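Local coordinates for GlcNAc Inducible Gene 2, GIG2 (Candida albicans, PDB 6AKZ), which binds a ferric ion and probably acts as an oxygenase of the DUF1479 family in the cupin clan, at residues V44-E49 with L278-A283; K211-F214 with N220-A223; S428-S431 with E436-K439. All blocks are in the same frame, centred on the assembly; numbering follows the deposited sequence.

Interaction 1: V44-E49 with L278-A283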
loop_
_atom_site.group_PDB
_atom_site.type_symbol
_atom_site.label_atom_id
_atom_site.label_comp_id
_atom_site.label_asym_id
_atom_site.label_seq_id
_atom_site.Cartn_x
_atom_site.Cartn_y
_atom_site.Cartn_z
ATOM N N VAL A 44 -8.304 17.666 -18.537
ATOM C CA VAL A 44 -8.419 17.347 -19.928
ATOM C C VAL A 44 -7.835 15.933 -20.132
ATOM O O VAL A 44 -8.506 15.101 -20.674
ATOM C CB VAL A 44 -7.709 18.393 -20.807
ATOM C CG1 VAL A 44 -7.576 17.895 -22.246
ATOM C CG2 VAL A 44 -8.453 19.738 -20.704
ATOM N N GLU A 45 -6.656 15.675 -19.553
ATOM C CA GLU A 45 -5.977 14.350 -19.647
ATOM C C GLU A 45 -6.800 13.262 -18.963
ATOM O O GLU A 45 -6.859 12.120 -19.497
ATOM C CB GLU A 45 -4.564 14.326 -19.061
ATOM C CG GLU A 45 -3.566 15.149 -19.872
ATOM C CD GLU A 45 -3.651 14.859 -21.367
ATOM O OE1 GLU A 45 -3.341 13.698 -21.744
ATOM O OE2 GLU A 45 -4.125 15.741 -22.138
ATOM N N ILE A 46 -7.357 13.579 -17.797
ATOM C CA ILE A 46 -8.200 12.623 -17.090
ATOM C C ILE A 46 -9.375 12.173 -18.000
ATOM O O ILE A 46 -9.639 10.956 -18.149
ATOM C CB ILE A 46 -8.667 13.136 -15.738
ATOM C CG1 ILE A 46 -7.528 12.972 -14.721
ATOM C CG2 ILE A 46 -9.922 12.484 -15.260
ATOM C CD1 ILE A 46 -7.872 13.445 -13.290
ATOM N N ASN A 47 -10.040 13.123 -18.653
ATOM C CA ASN A 47 -11.215 12.740 -19.440
ATOM C C ASN A 47 -10.844 11.843 -20.615
ATOM O O ASN A 47 -11.533 10.843 -20.886
ATOM C CB ASN A 47 -12.002 13.963 -19.877
ATOM C CG ASN A 47 -13.412 13.593 -20.297
ATOM O OD1 ASN A 47 -14.029 12.673 -19.732
ATOM N ND2 ASN A 47 -13.904 14.242 -21.329
ATOM N N LYS A 48 -9.724 12.121 -21.247
ATOM C CA LYS A 48 -9.232 11.280 -22.296
ATOM C C LYS A 48 -8.819 9.881 -21.794
ATOM O O LYS A 48 -9.290 8.871 -22.335
ATOM C CB LYS A 48 -8.042 11.876 -23.024
ATOM C CG LYS A 48 -8.333 13.065 -23.914
ATOM C CD LYS A 48 -7.056 13.793 -24.378
ATOM C CE LYS A 48 -5.898 12.882 -24.778
ATOM N NZ LYS A 48 -6.216 12.001 -25.952
ATOM N N GLU A 49 -8.019 9.823 -20.720
ATOM C CA GLU A 49 -7.361 8.555 -20.365
ATOM C C GLU A 49 -8.388 7.707 -19.616
ATOM O O GLU A 49 -8.410 6.484 -19.809
ATOM C CB GLU A 49 -6.146 8.777 -19.493
ATOM C CG GLU A 49 -5.505 7.467 -18.999
ATOM C CD GLU A 49 -4.118 7.586 -18.377
ATOM O OE1 GLU A 49 -3.191 8.021 -19.102
ATOM O OE2 GLU A 49 -3.918 7.200 -17.176
ATOM N N LEU A 278 -1.792 5.931 -12.094
ATOM C CA LEU A 278 -1.226 6.335 -10.815
ATOM C C LEU A 278 -0.998 7.852 -10.741
ATOM O O LEU A 278 -1.420 8.511 -9.785
ATOM C CB LEU A 278 0.062 5.507 -10.549
ATOM C CG LEU A 278 0.834 5.779 -9.299
ATOM C CD1 LEU A 278 -0.036 5.594 -8.072
ATOM C CD2 LEU A 278 2.008 4.750 -9.269
ATOM N N LYS A 279 -0.292 8.393 -11.735
ATOM C CA LYS A 279 0.032 9.781 -11.779
ATOM C C LYS A 279 -1.191 10.649 -11.883
ATOM O O LYS A 279 -1.283 11.633 -11.125
ATOM C CB LYS A 279 0.987 10.115 -12.924
ATOM C CG LYS A 279 1.573 11.509 -12.927
ATOM C CD LYS A 279 2.283 11.761 -14.263
ATOM C CE LYS A 279 3.624 11.090 -14.338
ATOM N NZ LYS A 279 4.171 11.216 -15.707
ATOM N N LEU A 280 -2.098 10.380 -12.800
ATOM C CA LEU A 280 -3.295 11.222 -12.901
ATOM C C LEU A 280 -4.121 11.177 -11.643
ATOM O O LEU A 280 -4.686 12.205 -11.196
ATOM C CB LEU A 280 -4.137 10.831 -14.117
ATOM C CG LEU A 280 -3.550 11.100 -15.460
ATOM C CD1 LEU A 280 -4.480 10.695 -16.565
ATOM C CD2 LEU A 280 -3.135 12.531 -15.631
ATOM N N SER A 281 -4.250 9.981 -11.063
ATOM C CA SER A 281 -4.940 9.840 -9.803
ATOM C C SER A 281 -4.421 10.770 -8.677
ATOM O O SER A 281 -5.191 11.463 -8.023
ATOM C CB SER A 281 -4.982 8.404 -9.322
ATOM O OG SER A 281 -5.875 7.570 -10.077
ATOM N N MET A 282 -3.139 10.712 -8.422
ATOM C CA MET A 282 -2.581 11.491 -7.355
ATOM C C MET A 282 -2.495 13.005 -7.654
ATOM O O MET A 282 -2.572 13.805 -6.761
ATOM C CB MET A 282 -1.238 10.926 -6.880
ATOM C CG MET A 282 -1.331 9.560 -6.204
ATOM S SD MET A 282 -2.546 9.482 -4.883
ATOM C CE MET A 282 -2.001 10.730 -3.728
ATOM N N ALA A 283 -2.362 13.372 -8.899
ATOM C CA ALA A 283 -2.388 14.798 -9.269
ATOM C C ALA A 283 -3.772 15.281 -8.880
ATOM O O ALA A 283 -3.917 16.319 -8.296
ATOM C CB ALA A 283 -2.102 14.964 -10.745
HETATM O O HOH W 1 -1.621 8.230 -14.803
#
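The flat carboxylate of Glu49 carries Leu280 CD1 over one face: this methyl is 3.6 Å from Glu49 CD and almost straight above the plane. Polar contacts gather instead at Glu49 OE2. Its main partner is the hydroxyl of Ser277; water 1 gives it only a weak bond, 3.5 Å from OE2, while accepting firmly from Leu280 N at 3.0 Å, in the first turn of its helix. Glu49 reaches this place with CG anti to the backbone N (chi1 175°) and the rest of the chain extended.

No direct hydrogen bond joins the segments; Leu280 is the hub, since each contact across them, to Glu45, Ile46 and Glu49, is made with it. Its CD2 meets Glu45 CB at 4.1 Å, and its CB meets Ile46 CG1 at 4.1 Å, the isoleucine and leucine chains running past one another in opposite senses. Glu45 then bends away toward its carboxylate.

The helical segments are nearer antiparallel than parallel, at 136° and 10.5 Å between axes. Leu42 and Phe50 of helix 32-56 and Trp218 of a loop complete the surroundings of Leu280, while Leu278 bonds by its backbone to Gln84 of helix 76-85, joining helix 278-287 to both.

Interaction 2: K211-F214 with N220-A223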
loop_
_atom_site.group_PDB
_atom_site.type_symbol
_atom_site.label_atom_id
_atom_site.label_comp_id
_atom_site.label_asym_id
_atom_site.label_seq_id
_atom_site.Cartn_x
_atom_site.Cartn_y
_atom_site.Cartn_z
ATOM N N LYS A 211 5.654 17.359 -4.047
ATOM C CA LYS A 211 6.099 18.694 -4.400
ATOM C C LYS A 211 5.846 19.088 -5.862
ATOM O O LYS A 211 5.386 20.173 -6.108
ATOM C CB LYS A 211 7.589 18.788 -4.131
ATOM C CG LYS A 211 8.158 20.198 -4.268
ATOM C CD LYS A 211 9.421 20.281 -3.406
ATOM C CE LYS A 211 9.908 21.693 -3.202
ATOM N NZ LYS A 211 10.556 22.142 -4.472
ATOM N N SER A 212 6.142 18.203 -6.813
ATOM C CA SER A 212 5.977 18.482 -8.256
ATOM C C SER A 212 4.531 18.837 -8.573
ATOM O O SER A 212 4.282 19.737 -9.349
ATOM C CB SER A 212 6.394 17.281 -9.108
ATOM O OG SER A 212 7.810 17.137 -9.156
ATOM N N ILE A 213 3.593 18.195 -7.886
ATOM C CA ILE A 213 2.191 18.510 -8.081
ATOM C C ILE A 213 1.860 19.909 -7.512
ATOM O O ILE A 213 1.179 20.698 -8.152
ATOM C CB ILE A 213 1.346 17.430 -7.440
ATOM C CG1 ILE A 213 1.621 16.067 -8.117
ATOM C CG2 ILE A 213 -0.123 17.822 -7.398
ATOM C CD1 ILE A 213 0.921 14.929 -7.400
ATOM N N PHE A 214 2.317 20.199 -6.317
ATOM C CA PHE A 214 2.042 21.475 -5.688
ATOM C C PHE A 214 2.747 22.655 -6.345
ATOM O O PHE A 214 2.447 23.828 -6.027
ATOM C CB PHE A 214 2.450 21.404 -4.256
ATOM C CG PHE A 214 1.600 20.458 -3.435
ATOM C CD1 PHE A 214 0.242 20.450 -3.542
ATOM C CD2 PHE A 214 2.206 19.554 -2.563
ATOM C CE1 PHE A 214 -0.536 19.603 -2.720
ATOM C CE2 PHE A 214 1.466 18.730 -1.776
ATOM C CZ PHE A 214 0.094 18.739 -1.825
ATOM N N ASN A 220 5.536 15.702 -14.140
ATOM C CA ASN A 220 6.815 15.144 -13.775
ATOM C C ASN A 220 6.859 14.435 -12.397
ATOM O O ASN A 220 7.966 14.125 -11.904
ATOM C CB ASN A 220 7.840 16.236 -13.883
ATOM C CG ASN A 220 8.129 16.520 -15.330
ATOM O OD1 ASN A 220 8.506 15.633 -16.106
ATOM N ND2 ASN A 220 7.903 17.705 -15.709
ATOM N N TRP A 221 5.704 14.255 -11.761
ATOM C CA TRP A 221 5.653 13.481 -10.494
ATOM C C TRP A 221 6.067 12.015 -10.739
ATOM O O TRP A 221 5.541 11.386 -11.655
ATOM C CB TRP A 221 4.283 13.542 -9.858
ATOM C CG TRP A 221 4.241 12.925 -8.519
ATOM C CD1 TRP A 221 4.960 13.297 -7.423
ATOM C CD2 TRP A 221 3.525 11.735 -8.150
ATOM N NE1 TRP A 221 4.724 12.410 -6.398
ATOM C CE2 TRP A 221 3.842 11.450 -6.824
ATOM C CE3 TRP A 221 2.665 10.865 -8.835
ATOM C CZ2 TRP A 221 3.268 10.375 -6.130
ATOM C CZ3 TRP A 221 2.156 9.759 -8.169
ATOM C CH2 TRP A 221 2.426 9.550 -6.817
ATOM N N ASP A 222 6.992 11.545 -9.930
ATOM C CA ASP A 222 7.576 10.219 -10.013
ATOM C C ASP A 222 7.126 9.516 -8.719
ATOM O O ASP A 222 7.686 9.709 -7.644
ATOM C CB ASP A 222 9.102 10.283 -10.092
ATOM C CG ASP A 222 9.710 8.921 -10.443
ATOM O OD1 ASP A 222 9.042 7.895 -10.183
ATOM O OD2 ASP A 222 10.829 8.935 -10.979
ATOM N N ALA A 223 6.199 8.597 -8.898
ATOM C CA ALA A 223 5.675 7.751 -7.770
ATOM C C ALA A 223 6.623 6.712 -7.179
ATOM O O ALA A 223 6.324 6.107 -6.128
ATOM C CB ALA A 223 4.412 7.035 -8.264
#
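Ile213 lays its terminal methyl on the indole of Trp221, a CH-pi contact made where the loop that follows helix 211-214 folds back on it: the chain leaves the helix and returns after five intervening residues to pack against it, away from the iron site of this cupin-clan protein. The evidence for the CH-pi assignment is direct. Ile213 CD1 sits 4.2 Å from the centroid of the five-membered ring and 17° off its normal, hence over the face.

Apolar packing extends the same contact toward the root of the tryptophan. The closest pair is Ile213 CD1 with Trp221 CG, at 4.0 Å, and Ile213 CG1 follows at 4.1 Å from Trp221 CB. Because CG1 stands anti to the carbonyl carbon of Ile213 (chi1 -62°) and CD1 continues the chain in extended form, the longer branch reaches across to the ring. Leu287 and Met282 of helix 278-287 add to the hydrophobic surroundings, touching Ile213 and Trp221 respectively.

Ser212 packs against backbone atoms at much the same distance. Its CB lies 4.1 Å from Trp221 N, and this pair of residues also has the shortest CA separation across the segments, 5.5 Å. Ser212 OG is 4.1 Å from Asn220 O, too far for a hydrogen bond, and none crosses between the segments.

Two polar side-chain atoms of the returning segment have partners outside it. Trp221 NE1 donates to Val209 O, which helps to fix the rotation of the indole, and Asn220 ND2 bonds to Asp217 OD1. The two faces of the indole have different partners: Ile213 CD1 on one, and on the other Ala223 N, 4.0 Å above the Trp221 ring plane and over its centre.

Interaction 3: S428-S431 with E436-K439; sequences SKRS and EFEK
Arg430 stretches from its helix along the returning segment 436-439, turning a different part of its side chain to each of three successive residues. CG lies anti to the carbonyl carbon (chi1 -78°), and the chain then runs extended to NE, carrying the guanidinium out from the helix to the loop backbone.

Nearest the helix, the methylene Arg430 CB rests against Phe437 CE1 at 3.7 Å. The same ring reaches the helix backbone, with Phe437 CZ 3.5 Å from Arg430 O, the oxygen approaching the ring obliquely. Ala454 of helix 445-460 also touches the phenyl.

Farther out, the guanidinium offers its edge to Glu436 O. The bond from Arg430 NE to Glu436 O is 2.9 Å long with an N-H...O angle of 163°, so it is close to straight. Water 2, also near the guanidinium plane, accepts from Arg430 NH2 at 2.9 Å and donates to Glu436 O at 2.8 Å; one carbonyl oxygen is thus gripped both directly and through a water.

Glu438 approaches from another direction, placing CB over one guanidinium face, 3.7 Å from Arg430 NH2. Its carboxylate plane is turned 52° from that of the guanidinium, and Arg430 NH1 and Glu438 OE1 stay 4.2 Å apart, without an N-H aimed at the oxygen.

The chemistry is therefore that of a cation bound to a neutral peptide carbonyl: one direct hydrogen bond and one bridge through water 2 fix the loop against helix 426-431, while attraction to Glu438 probably adds a weaker, non-directional contribution.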
loop_
_atom_site.group_PDB
_atom_site.type_symbol
_atom_site.label_atom_id
_atom_site.label_comp_id
_atom_site.label_asym_id
_atom_site.label_seq_id
_atom_site.Cartn_x
_atom_site.Cartn_y
_atom_site.Cartn_z
ATOM N N SER A 428 14.980 -15.669 5.453
ATOM C CA SER A 428 13.602 -15.559 5.963
ATOM C C SER A 428 13.547 -15.092 7.389
ATOM O O SER A 428 12.696 -14.310 7.780
ATOM C CB SER A 428 12.863 -16.865 5.907
ATOM O OG SER A 428 12.877 -17.395 4.628
ATOM N N LYS A 429 14.447 -15.610 8.234
ATOM C CA LYS A 429 14.459 -15.200 9.604
ATOM C C LYS A 429 14.797 -13.695 9.733
ATOM O O LYS A 429 14.243 -13.003 10.577
ATOM C CB LYS A 429 15.487 -16.026 10.412
ATOM C CG LYS A 429 15.071 -17.445 10.604
ATOM C CD LYS A 429 16.115 -18.259 11.239
ATOM C CE LYS A 429 15.495 -19.602 11.621
ATOM N NZ LYS A 429 16.564 -20.489 12.148
ATOM N N ARG A 430 15.617 -13.179 8.841
ATOM C CA ARG A 430 15.955 -11.736 8.874
ATOM C C ARG A 430 14.723 -10.928 8.537
ATOM O O ARG A 430 14.481 -9.955 9.182
ATOM C CB ARG A 430 17.052 -11.422 7.878
ATOM C CG ARG A 430 18.422 -11.837 8.411
ATOM C CD ARG A 430 19.436 -11.727 7.295
ATOM N NE ARG A 430 20.759 -12.120 7.802
ATOM C CZ ARG A 430 21.689 -12.815 7.134
ATOM N NH1 ARG A 430 21.566 -13.130 5.865
ATOM N NH2 ARG A 430 22.852 -13.074 7.743
ATOM N N SER A 431 13.924 -11.402 7.584
ATOM C CA SER A 431 12.642 -10.761 7.300
ATOM C C SER A 431 11.605 -10.628 8.458
ATOM O O SER A 431 10.729 -9.709 8.492
ATOM C CB SER A 431 12.034 -11.377 6.014
ATOM O OG SER A 431 12.856 -11.140 4.898
ATOM N N GLU A 436 20.096 -10.999 12.848
ATOM C CA GLU A 436 20.689 -9.739 12.461
ATOM C C GLU A 436 20.974 -9.767 10.960
ATOM O O GLU A 436 21.199 -10.829 10.327
ATOM C CB GLU A 436 22.021 -9.481 13.216
ATOM C CG GLU A 436 21.860 -9.398 14.724
ATOM C CD GLU A 436 22.039 -10.752 15.467
ATOM O OE1 GLU A 436 21.615 -11.883 15.004
ATOM O OE2 GLU A 436 22.629 -10.680 16.562
ATOM N N PHE A 437 20.970 -8.586 10.388
ATOM C CA PHE A 437 21.298 -8.371 8.954
ATOM C C PHE A 437 22.776 -8.422 8.702
ATOM O O PHE A 437 23.560 -7.986 9.510
ATOM C CB PHE A 437 20.714 -7.035 8.485
ATOM C CG PHE A 437 19.224 -7.004 8.548
ATOM C CD1 PHE A 437 18.492 -7.628 7.542
ATOM C CD2 PHE A 437 18.582 -6.420 9.599
ATOM C CE1 PHE A 437 17.119 -7.690 7.634
ATOM C CE2 PHE A 437 17.187 -6.429 9.657
ATOM C CZ PHE A 437 16.464 -7.066 8.639
ATOM N N GLU A 438 23.162 -9.102 7.636
ATOM C CA GLU A 438 24.516 -9.122 7.176
ATOM C C GLU A 438 24.820 -7.778 6.498
ATOM O O GLU A 438 23.966 -7.220 5.830
ATOM C CB GLU A 438 24.669 -10.293 6.181
ATOM C CG GLU A 438 26.097 -10.740 5.934
ATOM C CD GLU A 438 26.255 -11.511 4.602
ATOM O OE1 GLU A 438 25.342 -12.279 4.253
ATOM O OE2 GLU A 438 27.280 -11.306 3.884
ATOM N N LYS A 439 26.015 -7.232 6.695
ATOM C CA LYS A 439 26.445 -6.048 5.962
ATOM C C LYS A 439 27.789 -6.336 5.357
ATOM O O LYS A 439 28.754 -6.237 6.097
ATOM C CB LYS A 439 26.635 -4.873 6.836
ATOM C CG LYS A 439 25.370 -4.607 7.549
ATOM C CD LYS A 439 25.656 -3.307 8.162
ATOM C CE LYS A 439 24.879 -3.081 9.371
ATOM N NZ LYS A 439 24.246 -4.214 10.030
HETATM O O HOH W 2 23.173 -12.814 10.616
#

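Overall arrangement
From the N terminus, helix 32-56 supplies residues 44-49, and the long loop opened there closes only when interaction 1 brings in residues 278-283. Interaction 2 is nested inside it, where the loop after helix 211-214 brings 220-223 back to that helix. The two touch, with centres about 13 Å apart: Lys279 CE lies 3.3 Å from Trp221 O, and Leu278 CD2 3.5 Å from Ala223 CB. Helix 278-287 thus has both helix 32-56 and the loop after helix 211-214 packed against it. Interaction 3 follows in series, closing a local turn between helices 426-431 and 445-460; its centre is about 40 Å from that of interaction 1, across the chain's centre.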